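Local atomic coordinates of BrkA autotransporter (Bordetella pertussis, PDB entry 3QQ2), a protein that inhibits the classical pathway of complement activation and exports its own passenger domain through a pore formed by its C-terminal translocator domain in the outer membrane. Residues Lys254-Glu263 / Trp274-Phe284. The protein carries 1 engineered substitution. Sequence-based numbering, arbitrary orientation.
Sequences KGHNLYASYE and WSFHAGYRYSF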
ATOM      1  N   LYS A 254     -54.872  -5.911   3.532  1.00 78.10           N
ATOM      2  CA  LYS A 254     -54.554  -5.771   4.970  1.00 78.25           C
ATOM      3  C   LYS A 254     -53.162  -5.230   5.221  1.00 75.87           C
ATOM      4  O   LYS A 254     -52.409  -5.747   6.042  1.00 75.49           O
ATOM      5  CB  LYS A 254     -54.869  -7.021   5.796  1.00 79.59           C
ATOM      6  CG  LYS A 254     -56.315  -7.003   6.252  1.00 83.39           C
ATOM      7  CD  LYS A 254     -56.760  -8.292   6.950  1.00 86.76           C
ATOM      8  CE  LYS A 254     -58.232  -8.516   6.716  1.00 89.14           C
ATOM      9  NZ  LYS A 254     -58.505  -8.345   5.244  1.00 89.20           N
ATOM     10  N   GLY A 255     -52.847  -4.171   4.481  1.00 74.45           N
ATOM     11  CA  GLY A 255     -51.664  -3.376   4.720  1.00 72.37           C
ATOM     12  C   GLY A 255     -50.368  -3.908   4.158  1.00 70.47           C
ATOM     13  O   GLY A 255     -49.372  -3.206   4.199  1.00 69.42           O
ATOM     14  N   HIS A 256     -50.355  -5.129   3.632  1.00 70.41           N
ATOM     15  CA  HIS A 256     -49.106  -5.689   3.084  1.00 69.18           C
ATOM     16  C   HIS A 256     -48.761  -5.231   1.648  1.00 68.46           C
ATOM     17  O   HIS A 256     -49.647  -4.964   0.807  1.00 69.11           O
ATOM     18  CB  HIS A 256     -49.102  -7.217   3.179  1.00 69.99           C
ATOM     19  CG  HIS A 256     -49.439  -7.731   4.539  1.00 72.27           C
ATOM     20  ND1 HIS A 256     -48.503  -7.830   5.553  1.00 72.91           N
ATOM     21  CD2 HIS A 256     -50.612  -8.137   5.069  1.00 73.33           C
ATOM     22  CE1 HIS A 256     -49.087  -8.283   6.645  1.00 71.71           C
ATOM     23  NE2 HIS A 256     -50.364  -8.481   6.378  1.00 74.17           N
ATOM     24  N   ASN A 257     -47.459  -5.148   1.392  1.00 66.67           N
ATOM     25  CA  ASN A 257     -46.924  -4.758   0.112  1.00 65.45           C
ATOM     26  C   ASN A 257     -45.674  -5.531  -0.184  1.00 64.80           C
ATOM     27  O   ASN A 257     -44.787  -5.631   0.667  1.00 64.03           O
ATOM     28  CB  ASN A 257     -46.585  -3.295   0.137  1.00 64.66           C
ATOM     29  CG  ASN A 257     -47.787  -2.454   0.350  1.00 65.77           C
ATOM     30  OD1 ASN A 257     -48.060  -2.019   1.468  1.00 65.79           O
ATOM     31  ND2 ASN A 257     -48.554  -2.249  -0.717  1.00 66.06           N
ATOM     32  N   LEU A 258     -45.624  -6.085  -1.389  1.00 65.23           N
ATOM     33  CA  LEU A 258     -44.484  -6.837  -1.861  1.00 65.04           C
ATOM     34  C   LEU A 258     -44.019  -6.267  -3.180  1.00 65.12           C
ATOM     35  O   LEU A 258     -44.845  -5.958  -4.051  1.00 65.78           O
ATOM     36  CB  LEU A 258     -44.863  -8.298  -2.067  1.00 65.87           C
ATOM     37  CG  LEU A 258     -44.992  -9.168  -0.823  1.00 67.05           C
ATOM     38  CD1 LEU A 258     -45.727 -10.459  -1.157  1.00 68.62           C
ATOM     39  CD2 LEU A 258     -43.628  -9.461  -0.215  1.00 66.29           C
ATOM     40  N   TYR A 259     -42.696  -6.124  -3.314  1.00 64.52           N
ATOM     41  CA  TYR A 259     -42.045  -5.772  -4.591  1.00 64.24           C
ATOM     42  C   TYR A 259     -40.905  -6.743  -4.894  1.00 63.42           C
ATOM     43  O   TYR A 259     -40.165  -7.157  -4.020  1.00 62.84           O
ATOM     44  CB  TYR A 259     -41.516  -4.334  -4.568  1.00 63.47           C
ATOM     45  CG  TYR A 259     -42.367  -3.365  -3.776  1.00 66.23           C
ATOM     46  CD1 TYR A 259     -42.324  -3.348  -2.372  1.00 68.45           C
ATOM     47  CD2 TYR A 259     -43.222  -2.460  -4.415  1.00 69.01           C
ATOM     48  CE1 TYR A 259     -43.113  -2.440  -1.624  1.00 69.88           C
ATOM     49  CE2 TYR A 259     -44.023  -1.548  -3.679  1.00 70.15           C
ATOM     50  CZ  TYR A 259     -43.954  -1.544  -2.283  1.00 70.98           C
ATOM     51  OH  TYR A 259     -44.719  -0.669  -1.535  1.00 71.86           O
ATOM     52  N   ALA A 260     -40.785  -7.126  -6.143  1.00 63.93           N
ATOM     53  CA  ALA A 260     -39.623  -7.861  -6.587  1.00 64.07           C
ATOM     54  C   ALA A 260     -39.336  -7.402  -8.016  1.00 64.52           C
ATOM     55  O   ALA A 260     -40.263  -7.133  -8.774  1.00 64.81           O
ATOM     56  CB  ALA A 260     -39.865  -9.376  -6.514  1.00 64.63           C
ATOM     57  N   SER A 261     -38.054  -7.260  -8.352  1.00 64.66           N
ATOM     58  CA  SER A 261     -37.637  -6.922  -9.707  1.00 65.67           C
ATOM     59  C   SER A 261     -36.355  -7.621 -10.074  1.00 66.90           C
ATOM     60  O   SER A 261     -35.566  -7.991  -9.212  1.00 66.08           O
ATOM     61  CB  SER A 261     -37.461  -5.416  -9.879  1.00 64.94           C
ATOM     62  OG  SER A 261     -36.477  -4.912  -8.999  1.00 63.89           O
ATOM     63  N   TYR A 262     -36.164  -7.815 -11.372  1.00 69.41           N
ATOM     64  CA  TYR A 262     -34.901  -8.291 -11.893  1.00 71.39           C
ATOM     65  C   TYR A 262     -34.396  -7.232 -12.840  1.00 71.72           C
ATOM     66  O   TYR A 262     -35.196  -6.559 -13.488  1.00 72.36           O
ATOM     67  CB  TYR A 262     -35.084  -9.624 -12.604  1.00 73.51           C
ATOM     68  CG  TYR A 262     -33.910 -10.037 -13.461  1.00 78.05           C
ATOM     69  CD1 TYR A 262     -34.104 -10.411 -14.795  1.00 83.36           C
ATOM     70  CD2 TYR A 262     -32.607 -10.062 -12.950  1.00 80.84           C
ATOM     71  CE1 TYR A 262     -33.036 -10.800 -15.608  1.00 86.42           C
ATOM     72  CE2 TYR A 262     -31.522 -10.443 -13.757  1.00 84.53           C
ATOM     73  CZ  TYR A 262     -31.752 -10.812 -15.091  1.00 87.36           C
ATOM     74  OH  TYR A 262     -30.708 -11.182 -15.920  1.00 90.66           O
ATOM     75  N   GLU A 263     -33.076  -7.048 -12.873  1.00 71.95           N
ATOM     76  CA  GLU A 263     -32.445  -6.106 -13.797  1.00 72.33           C
ATOM     77  C   GLU A 263     -31.143  -6.648 -14.377  1.00 73.04           C
ATOM     78  O   GLU A 263     -30.364  -7.302 -13.679  1.00 72.71           O
ATOM     79  CB  GLU A 263     -32.212  -4.757 -13.133  1.00 70.87           C
ATOM     80  CG  GLU A 263     -32.219  -3.633 -14.128  1.00 74.66           C
ATOM     81  CD  GLU A 263     -32.094  -2.241 -13.499  1.00 78.43           C
ATOM     82  OE1 GLU A 263     -33.139  -1.558 -13.321  1.00 80.33           O
ATOM     83  OE2 GLU A 263     -30.954  -1.811 -13.203  1.00 79.59           O
ATOM     84  N   TRP A 274     -26.762  -9.853 -13.530  1.00 73.77           N
ATOM     85  CA  TRP A 274     -27.971  -9.921 -12.692  1.00 72.32           C
ATOM     86  C   TRP A 274     -28.005  -8.968 -11.527  1.00 70.55           C
ATOM     87  O   TRP A 274     -26.999  -8.690 -10.918  1.00 70.19           O
ATOM     88  CB  TRP A 274     -28.261 -11.342 -12.201  1.00 72.80           C
ATOM     89  CG  TRP A 274     -27.136 -12.030 -11.557  1.00 73.52           C
ATOM     90  CD1 TRP A 274     -26.275 -12.908 -12.141  1.00 76.21           C
ATOM     91  CD2 TRP A 274     -26.755 -11.943 -10.180  1.00 73.63           C
ATOM     92  NE1 TRP A 274     -25.354 -13.363 -11.217  1.00 77.15           N
ATOM     93  CE2 TRP A 274     -25.627 -12.785 -10.005  1.00 74.77           C
ATOM     94  CE3 TRP A 274     -27.246 -11.229  -9.075  1.00 72.07           C
ATOM     95  CZ2 TRP A 274     -24.987 -12.932  -8.776  1.00 73.20           C
ATOM     96  CZ3 TRP A 274     -26.598 -11.368  -7.850  1.00 70.96           C
ATOM     97  CH2 TRP A 274     -25.483 -12.217  -7.714  1.00 71.67           C
ATOM     98  N   SER A 275     -29.199  -8.489 -11.214  1.00 70.05           N
ATOM     99  CA  SER A 275     -29.406  -7.547 -10.147  1.00 68.94           C
ATOM    100  C   SER A 275     -30.836  -7.730  -9.656  1.00 68.90           C
ATOM    101  O   SER A 275     -31.794  -7.393 -10.370  1.00 69.80           O
ATOM    102  CB  SER A 275     -29.201  -6.130 -10.678  1.00 68.64           C
ATOM    103  OG  SER A 275     -29.796  -5.146  -9.836  1.00 68.42           O
ATOM    104  N   PHE A 276     -30.970  -8.268  -8.442  1.00 68.44           N
ATOM    105  CA  PHE A 276     -32.268  -8.541  -7.809  1.00 67.85           C
ATOM    106  C   PHE A 276     -32.566  -7.552  -6.692  1.00 66.35           C
ATOM    107  O   PHE A 276     -31.668  -7.154  -5.965  1.00 66.31           O
ATOM    108  CB  PHE A 276     -32.290  -9.956  -7.239  1.00 68.20           C
ATOM    109  CG  PHE A 276     -31.893 -11.023  -8.229  1.00 71.28           C
ATOM    110  CD1 PHE A 276     -30.662 -11.674  -8.120  1.00 73.57           C
ATOM    111  CD2 PHE A 276     -32.749 -11.386  -9.280  1.00 73.72           C
ATOM    112  CE1 PHE A 276     -30.280 -12.674  -9.050  1.00 75.83           C
ATOM    113  CE2 PHE A 276     -32.381 -12.391 -10.216  1.00 75.62           C
ATOM    114  CZ  PHE A 276     -31.150 -13.033 -10.099  1.00 76.04           C
ATOM    115  N   HIS A 277     -33.822  -7.134  -6.589  1.00 66.12           N
ATOM    116  CA  HIS A 277     -34.327  -6.350  -5.467  1.00 65.22           C
ATOM    117  C   HIS A 277     -35.639  -6.987  -5.030  1.00 64.86           C
ATOM    118  O   HIS A 277     -36.482  -7.328  -5.860  1.00 65.43           O
ATOM    119  CB  HIS A 277     -34.635  -4.904  -5.868  1.00 65.53           C
ATOM    120  CG  HIS A 277     -33.444  -4.085  -6.265  1.00 68.39           C
ATOM    121  ND1 HIS A 277     -33.186  -3.727  -7.576  1.00 73.69           N
ATOM    122  CD2 HIS A 277     -32.473  -3.498  -5.523  1.00 70.42           C
ATOM    123  CE1 HIS A 277     -32.087  -2.988  -7.628  1.00 73.52           C
ATOM    124  NE2 HIS A 277     -31.636  -2.834  -6.395  1.00 72.16           N
ATOM    125  N   ALA A 278     -35.811  -7.148  -3.726  1.00 63.94           N
ATOM    126  CA  ALA A 278     -37.069  -7.622  -3.150  1.00 63.72           C
ATOM    127  C   ALA A 278     -37.384  -6.650  -2.052  1.00 62.81           C
ATOM    128  O   ALA A 278     -36.476  -6.180  -1.379  1.00 62.57           O
ATOM    129  CB  ALA A 278     -36.910  -9.000  -2.581  1.00 63.80           C
ATOM    130  N   GLY A 279     -38.652  -6.328  -1.867  1.00 62.88           N
ATOM    131  CA  GLY A 279     -39.011  -5.374  -0.830  1.00 63.21           C
ATOM    132  C   GLY A 279     -40.378  -5.639  -0.252  1.00 64.22           C
ATOM    133  O   GLY A 279     -41.277  -6.024  -1.002  1.00 65.45           O
ATOM    134  N   TYR A 280     -40.526  -5.436   1.063  1.00 63.90           N
ATOM    135  CA  TYR A 280     -41.814  -5.541   1.743  1.00 65.19           C
ATOM    136  C   TYR A 280     -42.157  -4.266   2.510  1.00 65.50           C
ATOM    137  O   TYR A 280     -41.298  -3.700   3.170  1.00 65.54           O
ATOM    138  CB  TYR A 280     -41.843  -6.734   2.719  1.00 66.05           C
ATOM    139  CG  TYR A 280     -43.025  -6.671   3.693  1.00 67.55           C
ATOM    140  CD1 TYR A 280     -42.950  -5.920   4.872  1.00 67.10           C
ATOM    141  CD2 TYR A 280     -44.226  -7.321   3.418  1.00 67.85           C
ATOM    142  CE1 TYR A 280     -44.032  -5.835   5.752  1.00 65.94           C
ATOM    143  CE2 TYR A 280     -45.309  -7.239   4.305  1.00 67.85           C
ATOM    144  CZ  TYR A 280     -45.194  -6.494   5.464  1.00 66.75           C
ATOM    145  OH  TYR A 280     -46.247  -6.395   6.328  1.00 66.78           O
ATOM    146  N   ARG A 281     -43.422  -3.849   2.471  1.00 66.58           N
ATOM    147  CA  ARG A 281     -43.881  -2.686   3.245  1.00 66.93           C
ATOM    148  C   ARG A 281     -45.260  -2.939   3.848  1.00 69.17           C
ATOM    149  O   ARG A 281     -46.139  -3.490   3.180  1.00 70.14           O
ATOM    150  CB  ARG A 281     -43.904  -1.411   2.383  1.00 65.89           C
ATOM    151  CG  ARG A 281     -44.658  -0.238   3.016  1.00 64.52           C
ATOM    152  CD  ARG A 281     -44.505   1.048   2.226  1.00 62.32           C
ATOM    153  NE  ARG A 281     -45.155   2.190   2.876  1.00 63.91           N
ATOM    154  CZ  ARG A 281     -44.530   3.111   3.628  1.00 64.56           C
ATOM    155  NH1 ARG A 281     -43.209   3.056   3.846  1.00 62.39           N
ATOM    156  NH2 ARG A 281     -45.226   4.098   4.184  1.00 63.39           N
ATOM    157  N   TYR A 282     -45.435  -2.513   5.102  1.00 70.58           N
ATOM    158  CA  TYR A 282     -46.668  -2.673   5.892  1.00 72.60           C
ATOM    159  C   TYR A 282     -47.297  -1.301   6.015  1.00 73.19           C
ATOM    160  O   TYR A 282     -46.674  -0.361   6.509  1.00 72.55           O
ATOM    161  CB  TYR A 282     -46.324  -3.210   7.291  1.00 73.46           C
ATOM    162  CG  TYR A 282     -47.470  -3.780   8.140  1.00 78.21           C
ATOM    163  CD1 TYR A 282     -48.749  -3.235   8.096  1.00 80.23           C
ATOM    164  CD2 TYR A 282     -47.241  -4.850   9.043  1.00 81.46           C
ATOM    165  CE1 TYR A 282     -49.777  -3.742   8.873  1.00 82.32           C
ATOM    166  CE2 TYR A 282     -48.277  -5.370   9.834  1.00 82.30           C
ATOM    167  CZ  TYR A 282     -49.543  -4.797   9.733  1.00 83.64           C
ATOM    168  OH  TYR A 282     -50.597  -5.270  10.477  1.00 85.40           O
ATOM    169  N   SER A 283     -48.537  -1.184   5.558  1.00 75.08           N
ATOM    170  CA  SER A 283     -49.243   0.094   5.543  1.00 76.42           C
ATOM    171  C   SER A 283     -49.859   0.393   6.897  1.00 78.92           C
ATOM    172  O   SER A 283     -50.475   1.443   7.106  1.00 80.11           O
ATOM    173  CB  SER A 283     -50.276   0.100   4.437  1.00 76.81           C
ATOM    174  OG  SER A 283     -49.602   0.243   3.212  1.00 74.19           O
ATOM    175  N   PHE A 284     -49.664  -0.563   7.801  1.00 80.25           N
ATOM    176  CA  PHE A 284     -49.870  -0.438   9.241  1.00 82.55           C
ATOM    177  C   PHE A 284     -51.217   0.112   9.688  1.00 85.29           C
ATOM    178  O   PHE A 284     -51.525   1.276   9.435  1.00 86.46           O
ATOM    179  CB  PHE A 284     -48.722   0.320   9.936  1.00 81.65           C
ATOM    180  CG  PHE A 284     -48.521  -0.117  11.362  1.00 83.03           C
ATOM    181  CD1 PHE A 284     -49.362   0.356  12.376  1.00 84.30           C
ATOM    182  CD2 PHE A 284     -47.548  -1.061  11.681  1.00 81.17           C
ATOM    183  CE1 PHE A 284     -49.215  -0.077  13.680  1.00 84.27           C
ATOM    184  CE2 PHE A 284     -47.403  -1.498  12.978  1.00 81.73           C
ATOM    185  CZ  PHE A 284     -48.244  -1.007  13.980  1.00 83.74           C
ATOM    186  OXT PHE A 284     -51.996  -0.598  10.335  1.00 87.09           O
TER
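Tyr259 and Gly279 form a doubly hydrogen-bonded antiparallel pair (Tyr259 N to Gly279 O 2.7 Å, Gly279 N to Tyr259 O 2.8 Å) near the middle of two strands running at 175° to each other. These are the arms of the last beta hairpin of the autotransporter translocator barrel; strand 21-34 flanks the second arm and closes the barrel. Side chains alternate between a largely apolar face (His256, Leu258, Tyr262, Phe276, Tyr280), consistent with the lipid-facing exterior, and a polar one (Tyr259, Ser261, Glu263, His277, Arg281), consistent with the pore lining.

On the apolar face, Tyr280 has CG anti to its backbone N (chi1 166°), which carries the ring across toward the first strand. There Tyr280 OH and His256 ND1 share a hydrogen bond of 2.8 Å, the hydroxyl lying near the imidazole plane, while Leu258 CD2 lies at the tyrosine's edge, 4.3 Å from Tyr280 CD2. Farther along, the Tyr262 and Phe276 rings lie 28° from parallel but slid apart, Tyr262 CD2 touching Phe276 CE2 at 3.6 Å. The next edge atom, Tyr262 CE2, meets Trp274 CB at 3.7 Å, and the Tyr262 hydroxyl hydrogen-bonds to Pro273 O.

On the polar face, Glu263 OE1 forms a salt bridge with Arg213. Arg281 extends alongside Tyr259, its guanidinium salt-bridged to Asp19 and Asp54. The Tyr259 ring meets Gly279 with its edge, and Tyr259 OH lies 4.1 Å from Arg281 CB.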